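Local coordinates for endo-1,4-b-d-mannanase (Trichoderma reesei, PDB 1QNR), which hydrolyses internal beta-1,4-mannosidic linkages in mannan polysaccharides, as an endo-acting glycoside hydrolase of family 5, at residues W28-L32 / V55-N59; S40-I45 / W308-F312; V230-D236 / A268-C272; T239-Y243 / W257-H261. The contacts are given in a common frame with arbitrary orientation. Numbering follows the deposited sequence.

Contact 1. Residues W28-L32 / V55-N59; sequences WCSFL and VWGFN
Two loops that follow neighbouring parallel strands of the family 5 barrel, 21-25 and 52-54, meet here near the mouth where such barrels carry their substrate cleft. Residues 28-32 wind through a 3-10 turn over Cys29-Phe31, with Phe31 N bonded to Trp28 O (3.1 Å), while 55-59 is largely extended apart from Gly57. The backbones come closest at Ser30 and Val55, CA to CA 6.0 Å. Trp28 (chi1 p) turns away. Cys29 (m), held in a disulfide with Cys26, lays CB 4.1 Å from Val55 CG1. Ser30 (m) points at the second loop: its OG donates to Trp56 O at 2.8 Å and lies 3.3 Å from Val55 CB. Phe31 (m) starts sideways but its ring fills the bend of 55-59, with CZ 3.9 Å from Trp56 CB and, edge on, 3.3 Å from Phe58 O; Asn59 ND2 sits over one ring face, 3.5 Å from CE1. Trp56 (m) sends its indole away, NE1 bonding a glycerol probably from the crystallisation liquor. One directed hydrogen bond thus links the loops, apolar contacts of Cys29 with Val55 and Phe31 with Trp56 add to it, and buried Phe58 O meets the Phe31 ring edge instead of a polar partner.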
# COMPACT_ATOMS: atom_id res chain seq x y z
N TRP A 28 -2.39 10.33 2.45
CA TRP A 28 -3.23 11.52 2.63
C TRP A 28 -3.41 12.29 1.32
O TRP A 28 -4.31 13.16 1.17
CB TRP A 28 -2.56 12.41 3.72
CG TRP A 28 -1.08 12.65 3.54
CD1 TRP A 28 -0.08 11.97 4.19
CD2 TRP A 28 -0.40 13.62 2.67
NE1 TRP A 28 1.19 12.44 3.74
CE2 TRP A 28 0.99 13.45 2.82
CE3 TRP A 28 -0.85 14.62 1.75
CZ2 TRP A 28 1.98 14.24 2.19
CZ3 TRP A 28 0.14 15.37 1.07
CH2 TRP A 28 1.51 15.16 1.29
N CYS A 29 -2.63 11.91 0.28
CA CYS A 29 -2.78 12.57 -1.02
C CYS A 29 -4.20 12.41 -1.58
O CYS A 29 -4.83 13.29 -2.22
CB CYS A 29 -1.74 11.88 -1.99
SG CYS A 29 0.02 12.55 -1.90
N SER A 30 -4.82 11.22 -1.28
CA SER A 30 -6.19 10.93 -1.76
C SER A 30 -7.29 11.80 -1.19
O SER A 30 -8.41 11.76 -1.74
CB SER A 30 -6.60 9.46 -1.29
OG SER A 30 -5.60 8.60 -1.86
N PHE A 31 -7.02 12.54 -0.09
CA PHE A 31 -8.09 13.30 0.57
C PHE A 31 -7.86 14.81 0.42
O PHE A 31 -8.57 15.62 1.05
CB PHE A 31 -8.12 12.89 2.08
CG PHE A 31 -8.16 11.39 2.33
CD1 PHE A 31 -8.96 10.57 1.51
CD2 PHE A 31 -7.49 10.85 3.43
CE1 PHE A 31 -8.98 9.16 1.77
CE2 PHE A 31 -7.59 9.49 3.71
CZ PHE A 31 -8.28 8.63 2.86
N LEU A 32 -6.88 15.21 -0.36
CA LEU A 32 -6.66 16.66 -0.63
C LEU A 32 -7.82 17.19 -1.48
O LEU A 32 -8.11 16.64 -2.56
CB LEU A 32 -5.31 16.82 -1.36
CG LEU A 32 -4.08 16.47 -0.54
CD1 LEU A 32 -2.82 16.47 -1.44
CD2 LEU A 32 -3.83 17.39 0.66
N VAL A 55 -1.28 5.32 -2.17
CA VAL A 55 -2.34 6.30 -1.66
C VAL A 55 -3.51 5.47 -1.15
O VAL A 55 -3.76 4.35 -1.68
CB VAL A 55 -2.75 7.28 -2.80
CG1 VAL A 55 -1.52 8.05 -3.32
CG2 VAL A 55 -3.49 6.60 -3.96
N TRP A 56 -4.30 6.00 -0.19
CA TRP A 56 -5.50 5.18 0.25
C TRP A 56 -6.59 5.20 -0.82
O TRP A 56 -7.00 6.24 -1.36
CB TRP A 56 -6.06 5.71 1.58
CG TRP A 56 -5.26 5.33 2.82
CD1 TRP A 56 -5.62 5.77 4.07
CD2 TRP A 56 -4.12 4.45 3.00
NE1 TRP A 56 -4.81 5.19 5.01
CE2 TRP A 56 -3.86 4.40 4.39
CE3 TRP A 56 -3.28 3.73 2.10
CZ2 TRP A 56 -2.84 3.62 4.97
CZ3 TRP A 56 -2.23 2.96 2.71
CH2 TRP A 56 -1.98 2.90 4.14
N GLY A 57 -7.18 4.01 -1.07
CA GLY A 57 -8.35 3.93 -1.98
C GLY A 57 -9.66 3.76 -1.24
O GLY A 57 -10.69 3.40 -1.90
N PHE A 58 -9.69 4.11 0.05
CA PHE A 58 -10.84 3.99 0.92
C PHE A 58 -10.96 5.20 1.84
O PHE A 58 -9.98 5.90 2.13
CB PHE A 58 -10.70 2.70 1.84
CG PHE A 58 -9.38 2.64 2.63
CD1 PHE A 58 -9.26 3.35 3.86
CD2 PHE A 58 -8.29 1.94 2.15
CE1 PHE A 58 -8.04 3.32 4.53
CE2 PHE A 58 -7.07 1.88 2.85
CZ PHE A 58 -6.95 2.58 4.05
N ASN A 59 -12.23 5.41 2.28
CA ASN A 59 -12.52 6.39 3.35
C ASN A 59 -13.96 6.08 3.77
O ASN A 59 -14.98 6.53 3.20
CB ASN A 59 -12.33 7.86 2.82
CG ASN A 59 -12.39 8.86 3.96
OD1 ASN A 59 -13.13 8.68 4.92
ND2 ASN A 59 -11.64 9.98 3.90

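Contact 2. Residues S40-I45 / W308-F312; sequences STFSHI and WGDTF
Helix residues 40-45 pack on the end of a barrel strand, which runs on from Trp308-Gly309 as extended loop; CA atoms pair Thr41 with Asp310 (6.5 Å) and Ser40 with Phe312 (7.3 Å). His44 (chi1 m) donates from ND1 to Asp310 OD2 at 2.8 Å, a His-carboxylate hydrogen bond. Asp310, its chi1 between wells at -144°, also takes Trp308 NE1 on OD2 (2.9 Å) and Thr311 N on OD1 (2.9 Å). Because strand 300-309 pairs with strand 21-25, which precedes helix 35-47, the contact belongs to the closure of the beta/alpha barrel, last strand against first. Trp308 (t, chi2 -96°) offers a face to Ile45 (m,t), whose CG1 makes a CH-pi contact 3.6 Å from the six-membered ring centroid; His44 CB meets the indole edge, 3.9 Å from CZ2. Thr41 (m) keeps its OG1 bonded to Asp37 O. A water joins Ser40 OG (2.7 Å; chi1 p), Thr41 OG1 (3.0 Å) and Thr311 O (2.9 Å), while Phe312 (m) brings CE1 to 3.6 Å from Thr41 OG1.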
# COMPACT_ATOMS: atom_id res chain seq x y z
N SER A 40 1.40 20.20 -6.54
CA SER A 40 2.73 20.53 -6.02
C SER A 40 3.40 19.32 -5.38
O SER A 40 4.60 19.11 -5.53
CB SER A 40 2.69 21.75 -5.07
OG SER A 40 1.82 21.56 -3.97
N THR A 41 2.64 18.50 -4.67
CA THR A 41 3.20 17.32 -4.00
C THR A 41 3.73 16.32 -5.05
O THR A 41 4.87 15.81 -4.94
CB THR A 41 2.11 16.67 -3.13
OG1 THR A 41 1.64 17.64 -2.15
CG2 THR A 41 2.65 15.44 -2.37
N PHE A 42 2.92 16.03 -6.09
CA PHE A 42 3.39 15.10 -7.14
C PHE A 42 4.52 15.70 -7.96
O PHE A 42 5.43 14.92 -8.41
CB PHE A 42 2.20 14.62 -8.00
CG PHE A 42 1.39 13.52 -7.38
CD1 PHE A 42 1.53 13.07 -6.06
CD2 PHE A 42 0.47 12.85 -8.19
CE1 PHE A 42 0.78 11.97 -5.56
CE2 PHE A 42 -0.27 11.80 -7.70
CZ PHE A 42 -0.12 11.35 -6.38
N SER A 43 4.57 17.02 -8.15
CA SER A 43 5.75 17.61 -8.82
C SER A 43 7.01 17.31 -8.03
O SER A 43 8.07 16.89 -8.53
CB SER A 43 5.53 19.15 -9.02
OG SER A 43 6.71 19.72 -9.67
N HIS A 44 7.00 17.43 -6.69
CA HIS A 44 8.17 17.19 -5.83
C HIS A 44 8.59 15.73 -5.79
O HIS A 44 9.79 15.39 -5.82
CB HIS A 44 7.82 17.66 -4.39
CG HIS A 44 7.48 19.11 -4.30
ND1 HIS A 44 6.80 19.59 -3.20
CD2 HIS A 44 7.71 20.21 -5.09
CE1 HIS A 44 6.57 20.89 -3.32
NE2 HIS A 44 7.11 21.31 -4.46
N ILE A 45 7.58 14.82 -5.71
CA ILE A 45 7.93 13.36 -5.74
C ILE A 45 8.55 13.00 -7.10
O ILE A 45 9.59 12.31 -7.12
CB ILE A 45 6.62 12.55 -5.50
CG1 ILE A 45 6.17 12.74 -4.06
CG2 ILE A 45 6.79 11.06 -5.82
CD1 ILE A 45 4.79 12.11 -3.74
N TRP A 308 5.98 10.21 2.90
CA TRP A 308 6.20 11.58 2.42
C TRP A 308 5.53 12.64 3.28
O TRP A 308 4.38 12.44 3.70
CB TRP A 308 5.57 11.65 0.97
CG TRP A 308 6.00 12.87 0.15
CD1 TRP A 308 5.35 14.04 0.00
CD2 TRP A 308 7.27 12.98 -0.52
NE1 TRP A 308 6.11 14.89 -0.83
CE2 TRP A 308 7.33 14.26 -1.11
CE3 TRP A 308 8.35 12.06 -0.71
CZ2 TRP A 308 8.42 14.71 -1.90
CZ3 TRP A 308 9.44 12.51 -1.49
CH2 TRP A 308 9.46 13.84 -2.06
N GLY A 309 6.25 13.76 3.51
CA GLY A 309 5.63 14.97 4.12
C GLY A 309 5.88 16.15 3.17
O GLY A 309 6.93 16.17 2.53
N ASP A 310 4.86 17.01 3.08
CA ASP A 310 5.07 18.18 2.18
C ASP A 310 4.25 19.36 2.71
O ASP A 310 3.54 19.27 3.74
CB ASP A 310 4.62 17.81 0.74
CG ASP A 310 5.52 18.45 -0.31
OD1 ASP A 310 5.97 19.63 -0.15
OD2 ASP A 310 5.77 17.77 -1.36
N THR A 311 4.42 20.53 2.08
CA THR A 311 3.71 21.74 2.47
C THR A 311 3.15 22.44 1.26
O THR A 311 3.57 22.11 0.09
CB THR A 311 4.65 22.72 3.24
OG1 THR A 311 5.66 23.25 2.35
CG2 THR A 311 5.31 22.04 4.44
N PHE A 312 2.14 23.30 1.43
CA PHE A 312 1.33 23.79 0.31
C PHE A 312 1.47 25.30 0.10
O PHE A 312 2.02 26.03 0.94
CB PHE A 312 -0.13 23.41 0.62
CG PHE A 312 -0.31 21.94 0.94
CD1 PHE A 312 0.24 20.93 0.09
CD2 PHE A 312 -1.03 21.55 2.06
CE1 PHE A 312 0.09 19.57 0.45
CE2 PHE A 312 -1.20 20.19 2.34
CZ PHE A 312 -0.60 19.18 1.57
O HOH W 1 3.16 20.21 -2.01

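Contact 3. Residues V230-D236 / A268-C272; sequences VQIKSLD and AGKPC
The ammonium group of Lys270 is gripped by backbone carbonyls: NZ donates to Leu235 O at 2.8 Å and to Val230 O at 2.9 Å. Ile232 O is as close, 2.9 Å from NZ, but badly angled for a bond; it accepts instead from Leu235 N (3.2 Å), closing the type I beta turn Ile232-Leu235 that curls round the amine. The Lys270 chain reaches in with chi1 m and all later angles t, its CD 3.7 Å from Asp236 O. Gly269, at positive phi (80°), forms the Schellman motif that ends helix 253-267 and swings the chain toward strand 272-277. Packing is modest: Ala268 CB meets Val230 CG2 at 4.0 Å, and Pro271 CD lies 3.9 Å from Asp236 O. The CA atoms of Gln231 and Ala268 are 6.0 Å apart, those of Asp236 and Lys270 6.8 Å. Two helix-to-strand loops are joined at the N-terminal ends of adjacent barrel strands 238-242 and 272-277. The Asp236 carboxylate is engaged elsewhere, by Lys192; the Lys270 charge is met by carbonyl dipoles placed by the loop's fold.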
# COMPACT_ATOMS: atom_id res chain seq x y z
N VAL A 230 2.20 -15.76 -0.98
CA VAL A 230 2.78 -15.33 -2.28
C VAL A 230 2.71 -16.43 -3.34
O VAL A 230 2.95 -16.10 -4.50
CB VAL A 230 4.25 -14.91 -2.12
CG1 VAL A 230 4.39 -13.67 -1.27
CG2 VAL A 230 5.18 -15.99 -1.58
N GLN A 231 2.31 -17.64 -3.04
CA GLN A 231 2.10 -18.71 -4.00
C GLN A 231 0.73 -18.64 -4.65
O GLN A 231 0.49 -19.34 -5.66
CB GLN A 231 2.27 -20.12 -3.32
CG GLN A 231 3.75 -20.26 -3.06
CD GLN A 231 4.23 -21.29 -2.08
OE1 GLN A 231 5.38 -21.10 -1.61
NE2 GLN A 231 3.43 -22.29 -1.78
N ILE A 232 -0.21 -17.77 -4.22
CA ILE A 232 -1.53 -17.64 -4.85
C ILE A 232 -1.36 -17.14 -6.29
O ILE A 232 -0.68 -16.14 -6.51
CB ILE A 232 -2.43 -16.67 -3.99
CG1 ILE A 232 -2.72 -17.30 -2.60
CG2 ILE A 232 -3.73 -16.31 -4.74
CD1 ILE A 232 -3.43 -16.34 -1.63
N LYS A 233 -1.96 -17.83 -7.28
CA LYS A 233 -1.67 -17.53 -8.67
C LYS A 233 -2.12 -16.16 -9.13
O LYS A 233 -1.45 -15.56 -9.99
CB LYS A 233 -2.41 -18.58 -9.57
CG LYS A 233 -2.15 -20.04 -9.32
CD LYS A 233 -2.63 -20.77 -10.59
CE LYS A 233 -4.05 -20.50 -11.08
NZ LYS A 233 -4.39 -21.68 -12.00
N SER A 234 -3.22 -15.67 -8.51
CA SER A 234 -3.80 -14.37 -8.88
C SER A 234 -3.19 -13.22 -8.08
O SER A 234 -3.73 -12.08 -8.19
CB SER A 234 -5.31 -14.48 -8.77
OG SER A 234 -5.70 -15.15 -7.57
N LEU A 235 -2.13 -13.44 -7.30
CA LEU A 235 -1.31 -12.32 -6.72
C LEU A 235 -0.02 -12.33 -7.52
O LEU A 235 0.70 -13.34 -7.65
CB LEU A 235 -1.06 -12.51 -5.20
CG LEU A 235 -2.33 -12.51 -4.35
CD1 LEU A 235 -1.96 -12.81 -2.87
CD2 LEU A 235 -3.11 -11.20 -4.38
N ASP A 236 0.43 -11.17 -8.02
CA ASP A 236 1.56 -11.08 -8.94
C ASP A 236 2.90 -10.84 -8.28
O ASP A 236 3.95 -11.13 -8.83
CB ASP A 236 1.27 -9.96 -10.01
CG ASP A 236 0.07 -10.27 -10.83
OD1 ASP A 236 0.09 -11.32 -11.54
OD2 ASP A 236 -0.95 -9.56 -10.77
N ALA A 268 9.11 -18.33 -5.00
CA ALA A 268 7.83 -18.40 -5.66
C ALA A 268 7.88 -17.85 -7.09
O ALA A 268 6.81 -17.75 -7.79
CB ALA A 268 6.77 -17.65 -4.82
N GLY A 269 9.02 -17.41 -7.62
CA GLY A 269 9.17 -16.93 -8.96
C GLY A 269 8.73 -15.49 -9.23
O GLY A 269 8.50 -15.17 -10.42
N LYS A 270 8.59 -14.69 -8.15
CA LYS A 270 7.99 -13.33 -8.25
C LYS A 270 8.82 -12.27 -7.54
O LYS A 270 9.64 -12.62 -6.66
CB LYS A 270 6.63 -13.38 -7.48
CG LYS A 270 5.67 -14.40 -8.12
CD LYS A 270 4.33 -14.47 -7.28
CE LYS A 270 3.48 -15.57 -7.86
NZ LYS A 270 2.14 -15.74 -7.25
N PRO A 271 8.69 -10.99 -7.89
CA PRO A 271 9.36 -9.91 -7.12
C PRO A 271 8.66 -9.68 -5.78
O PRO A 271 7.48 -10.01 -5.59
CB PRO A 271 9.14 -8.65 -8.00
CG PRO A 271 8.35 -9.10 -9.20
CD PRO A 271 7.81 -10.48 -8.97
N CYS A 272 9.46 -9.10 -4.86
CA CYS A 272 8.92 -8.55 -3.62
C CYS A 272 9.05 -7.03 -3.65
O CYS A 272 9.97 -6.43 -4.26
CB CYS A 272 9.84 -8.93 -2.45
SG CYS A 272 9.29 -10.21 -1.29

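Contact 4. Residues T239-Y243 / W257-H261; sequences TFHLY and WIQTH
Phe240 (chi1 p, chi2 -85°) lies at the centre of an aromatic cluster between strand 239-242 and helix segment 257-261, whose axes run nearly antiparallel (169°) 9.9 Å apart. His261 (m) forms an offset stack on it, ring centroids 4.9 Å apart and planes at 27°, and its CB lies over the phenyl face 3.8 Å from the centroid. Trp257 (t) approaches obliquely, Phe240 CD2 to Trp257 CD1 3.9 Å, and Ile258 brings CG1 to 4.0 Å from Phe240 CE2. Two residues on, Leu242 (t,p) sets CD1 3.8 Å from Trp257 CD1. The closest CA pairs are Phe240-His261, 7.4 Å, and Leu242-Trp257, 8.0 Å. At the polar edge Trp257 NE1 donates to His241 O (2.8 Å), and within the helix His261 ND1 donates to Trp257 O (2.7 Å). On the strand's other side His241 bonds Glu275 and Glu169; just past the strand, Tyr243, N-cap of the next helix, bonds Glu276 through OH and touches a mannose. This is the strand-helix layering of a beta/alpha barrel, the helix outside its own strand; Phe274 of strand 272-277 meets the Phe240 ring, Trp290 of helix 283-295 touches Leu242 and Ile258, and Phe226 meets His261 edge-to-face.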
# COMPACT_ATOMS: atom_id res chain seq x y z
N THR A 239 4.34 -8.31 -0.81
CA THR A 239 4.61 -7.07 -0.07
C THR A 239 5.05 -7.41 1.35
O THR A 239 4.58 -8.39 1.97
CB THR A 239 3.31 -6.18 0.06
OG1 THR A 239 2.20 -6.97 0.55
CG2 THR A 239 2.95 -5.59 -1.33
N PHE A 240 5.93 -6.56 1.91
CA PHE A 240 6.22 -6.69 3.36
C PHE A 240 6.57 -5.31 3.93
O PHE A 240 6.96 -4.40 3.17
CB PHE A 240 7.32 -7.69 3.73
CG PHE A 240 8.68 -7.37 3.16
CD1 PHE A 240 9.04 -7.77 1.90
CD2 PHE A 240 9.60 -6.66 3.92
CE1 PHE A 240 10.32 -7.53 1.32
CE2 PHE A 240 10.91 -6.36 3.38
CZ PHE A 240 11.23 -6.82 2.07
N HIS A 241 6.29 -5.10 5.23
CA HIS A 241 6.50 -3.81 5.92
C HIS A 241 7.52 -4.01 7.09
O HIS A 241 7.86 -5.14 7.31
CB HIS A 241 5.14 -3.30 6.50
CG HIS A 241 4.05 -3.06 5.45
ND1 HIS A 241 2.77 -2.66 5.79
CD2 HIS A 241 3.98 -3.21 4.10
CE1 HIS A 241 2.02 -2.48 4.73
NE2 HIS A 241 2.73 -2.87 3.65
N LEU A 242 7.98 -2.89 7.69
CA LEU A 242 9.04 -3.11 8.72
C LEU A 242 8.98 -1.93 9.73
O LEU A 242 9.27 -0.77 9.42
CB LEU A 242 10.42 -3.13 8.11
CG LEU A 242 11.66 -3.13 9.05
CD1 LEU A 242 11.63 -4.38 9.97
CD2 LEU A 242 12.96 -3.12 8.21
N TYR A 243 8.68 -2.30 11.00
CA TYR A 243 8.60 -1.31 12.09
C TYR A 243 9.12 -1.88 13.41
O TYR A 243 8.35 -2.29 14.28
CB TYR A 243 7.14 -0.85 12.29
CG TYR A 243 6.57 -0.01 11.10
CD1 TYR A 243 6.91 1.31 10.96
CD2 TYR A 243 5.74 -0.63 10.19
CE1 TYR A 243 6.40 2.05 9.89
CE2 TYR A 243 5.25 0.06 9.08
CZ TYR A 243 5.55 1.39 8.98
OH TYR A 243 5.01 2.19 7.96
N TRP A 257 15.21 -9.43 8.09
CA TRP A 257 13.80 -9.41 7.66
C TRP A 257 13.66 -9.16 6.14
O TRP A 257 12.88 -9.88 5.46
CB TRP A 257 13.06 -8.32 8.45
CG TRP A 257 11.58 -8.21 8.22
CD1 TRP A 257 10.92 -7.21 7.53
CD2 TRP A 257 10.54 -9.07 8.73
NE1 TRP A 257 9.55 -7.41 7.53
CE2 TRP A 257 9.31 -8.55 8.30
CE3 TRP A 257 10.53 -10.23 9.52
CZ2 TRP A 257 8.07 -9.11 8.66
CZ3 TRP A 257 9.32 -10.83 9.85
CH2 TRP A 257 8.11 -10.26 9.42
N ILE A 258 14.43 -8.20 5.60
CA ILE A 258 14.41 -8.00 4.14
C ILE A 258 14.93 -9.25 3.43
O ILE A 258 14.34 -9.69 2.42
CB ILE A 258 15.31 -6.76 3.81
CG1 ILE A 258 14.69 -5.47 4.41
CG2 ILE A 258 15.49 -6.65 2.29
CD1 ILE A 258 15.74 -4.34 4.50
N GLN A 259 16.10 -9.79 3.87
CA GLN A 259 16.70 -10.93 3.17
C GLN A 259 15.76 -12.17 3.16
O GLN A 259 15.66 -12.83 2.11
CB GLN A 259 18.04 -11.31 3.85
CG GLN A 259 19.09 -10.20 3.68
CD GLN A 259 20.34 -10.42 4.54
OE1 GLN A 259 20.28 -10.95 5.63
NE2 GLN A 259 21.44 -9.96 3.95
N THR A 260 15.12 -12.50 4.29
CA THR A 260 14.25 -13.69 4.30
C THR A 260 13.03 -13.52 3.40
O THR A 260 12.59 -14.47 2.74
CB THR A 260 13.79 -14.08 5.70
OG1 THR A 260 13.19 -12.97 6.38
CG2 THR A 260 14.97 -14.57 6.59
N HIS A 261 12.44 -12.31 3.37
CA HIS A 261 11.26 -12.10 2.51
C HIS A 261 11.67 -12.10 1.02
O HIS A 261 10.95 -12.72 0.23
CB HIS A 261 10.56 -10.79 2.93
CG HIS A 261 9.76 -10.99 4.17
ND1 HIS A 261 10.36 -10.93 5.44
CD2 HIS A 261 8.45 -11.31 4.39
CE1 HIS A 261 9.41 -11.22 6.35
NE2 HIS A 261 8.25 -11.44 5.77

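Overall arrangement
All four contacts belong to one beta/alpha barrel, but contacts 1 and 4 are buried whereas contacts 2 and 3 are only partly so. Contacts 1 and 2 touch, Trp28 NE1 probably bonding Trp308 O (3.2 Å), and their segments alternate along the chain where first and last strands meet. On the opposite side of the chain's centre from contact 1 lie contacts 3 and 4, where Cys272 SG packs against Phe240 CE1 (3.9 Å). Along the chain contact 4 is nested inside the loop closed by contact 3: an aromatic cluster joins strand 238-242 to helix 253-267, and a lysine amine hydrogen-bonded to main-chain carbonyls joins the loops entering strands 238-242 and 272-277. Contact 2 instead uses a buried carboxylate, contact 1 one hydroxyl and a phenyl ring.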